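Local coordinates for Alpha/beta hydrolase fold-3 domain protein (Sulfolobus islandicus, PDB 5LK6), which probably hydrolyses carboxylic ester bonds, as a thermostable lipase or carboxylesterase of the alpha/beta hydrolase fold, at residues K29-R32 and Q33-A37. Sequence-based numbering, arbitrary orientation.
Sequences KIFR and QLASA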
loop_
_atom_site.group_PDB
_atom_site.type_symbol
_atom_site.label_atom_id
_atom_site.label_comp_id
_atom_site.label_asym_id
_atom_site.label_seq_id
_atom_site.Cartn_x
_atom_site.Cartn_y
_atom_site.Cartn_z
ATOM N N LYS A 29 -1.968 -13.730 -27.776
ATOM C CA LYS A 29 -1.325 -14.978 -27.424
ATOM C C LYS A 29 -0.157 -14.637 -26.492
ATOM O O LYS A 29 -0.050 -15.210 -25.376
ATOM C CB LYS A 29 -0.991 -15.882 -28.661
ATOM C CG LYS A 29 0.035 -17.049 -28.485
ATOM C CD LYS A 29 -0.369 -18.476 -29.007
ATOM C CE LYS A 29 -0.525 -18.651 -30.532
ATOM N NZ LYS A 29 0.709 -19.176 -31.195
ATOM N N ILE A 30 0.673 -13.678 -26.886
ATOM C CA ILE A 30 1.843 -13.332 -26.061
ATOM C C ILE A 30 1.437 -12.883 -24.629
ATOM O O ILE A 30 2.080 -13.312 -23.659
ATOM C CB ILE A 30 2.756 -12.296 -26.747
ATOM C CG1 ILE A 30 3.414 -12.947 -27.955
ATOM C CG2 ILE A 30 3.812 -11.763 -25.766
ATOM C CD1 ILE A 30 4.124 -11.963 -28.856
ATOM N N PHE A 31 0.361 -12.085 -24.488
ATOM C CA PHE A 31 -0.034 -11.668 -23.155
ATOM C C PHE A 31 -0.611 -12.844 -22.339
ATOM O O PHE A 31 -0.295 -12.951 -21.157
ATOM C CB PHE A 31 -0.980 -10.471 -23.176
ATOM C CG PHE A 31 -1.519 -10.124 -21.834
ATOM C CD1 PHE A 31 -0.771 -9.336 -20.963
ATOM C CD2 PHE A 31 -2.721 -10.662 -21.406
ATOM C CE1 PHE A 31 -1.223 -9.066 -19.692
ATOM C CE2 PHE A 31 -3.182 -10.421 -20.132
ATOM C CZ PHE A 31 -2.435 -9.605 -19.283
ATOM N N ARG A 32 -1.469 -13.676 -22.954
ATOM C CA ARG A 32 -1.911 -14.979 -22.374
ATOM C C ARG A 32 -0.755 -15.793 -21.811
ATOM O O ARG A 32 -0.905 -16.276 -20.704
ATOM C CB ARG A 32 -2.616 -15.905 -23.387
ATOM C CG ARG A 32 -4.123 -15.922 -23.388
ATOM C CD ARG A 32 -4.698 -17.291 -23.771
ATOM N NE ARG A 32 -6.167 -17.189 -23.869
ATOM C CZ ARG A 32 -7.097 -18.083 -23.447
ATOM N NH1 ARG A 32 -6.777 -19.249 -22.835
ATOM N NH2 ARG A 32 -8.397 -17.781 -23.645
ATOM N N GLN A 33 0.340 -15.960 -22.576
ATOM C CA GLN A 33 1.490 -16.745 -22.142
ATOM C C GLN A 33 2.169 -16.119 -20.953
ATOM O O GLN A 33 2.487 -16.818 -20.008
ATOM C CB GLN A 33 2.574 -16.848 -23.198
ATOM C CG GLN A 33 2.430 -17.987 -24.187
ATOM C CD GLN A 33 3.081 -17.730 -25.600
ATOM O OE1 GLN A 33 3.862 -16.754 -25.859
ATOM N NE2 GLN A 33 2.717 -18.610 -26.531
ATOM N N LEU A 34 2.457 -14.814 -21.019
ATOM C CA LEU A 34 3.108 -14.124 -19.894
ATOM C C LEU A 34 2.307 -14.178 -18.573
ATOM O O LEU A 34 2.898 -14.300 -17.510
ATOM C CB LEU A 34 3.432 -12.670 -20.246
ATOM C CG LEU A 34 4.485 -12.501 -21.349
ATOM C CD1 LEU A 34 4.697 -11.006 -21.585
ATOM C CD2 LEU A 34 5.808 -13.220 -21.063
ATOM N N ALA A 35 0.985 -14.082 -18.659
ATOM C CA ALA A 35 0.149 -14.039 -17.502
ATOM C C ALA A 35 -0.225 -15.409 -16.958
ATOM O O ALA A 35 -0.549 -15.528 -15.775
ATOM C CB ALA A 35 -1.096 -13.281 -17.830
ATOM N N SER A 36 -0.247 -16.409 -17.823
ATOM C CA SER A 36 -0.368 -17.854 -17.427
ATOM C C SER A 36 0.825 -18.422 -16.691
ATOM O O SER A 36 0.687 -19.410 -16.030
ATOM C CB SER A 36 -0.565 -18.749 -18.659
ATOM O OG SER A 36 -1.799 -18.375 -19.238
ATOM N N ALA A 37 2.001 -17.837 -16.825
ATOM C CA ALA A 37 3.142 -18.236 -16.011
ATOM C C ALA A 37 2.892 -18.172 -14.494
ATOM O O ALA A 37 3.601 -18.779 -13.739
ATOM C CB ALA A 37 4.376 -17.380 -16.361
#
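With chi1 at -64°, Ser36 OG lies beside its own backbone N and turns back along the helix to Arg32 O, one turn earlier, where it donates a hydrogen bond of 2.7 Å. Ser36 N gives its own bond to the same Arg32 O at 3.0 Å, and the two donors arrive from opposite faces of the carbonyl plane. Phe31 has CG anti to the backbone N (chi1 173°), which swings the ring toward the following turn; Ala35 CB sits over one face near the rim, 4.2 Å from Phe31 CZ. On another side of the helix the Gln33 chain runs back obliquely across Lys29, and Gln33 NE2 comes to 3.7 Å from Lys29 CG. Leu34 CD1 lies loosely against Ile30 CG2, 4.3 Å away. Along the backbone, Gln33, Leu34 and Ala35 donate their N-H groups to the carbonyls of Lys29, Ile30 and Phe31. Phe31 also packs on Ile84 and Ser89, and Arg32 NH2 forms a salt bridge with Asp86, so residues 84-89 meet the helix at both side chains. The i to i+4 ladder, with a serine hydroxyl bonded back to the carbonyl four residues earlier, is classic alpha-helix geometry, here toward the C-terminal part of helix 24-36.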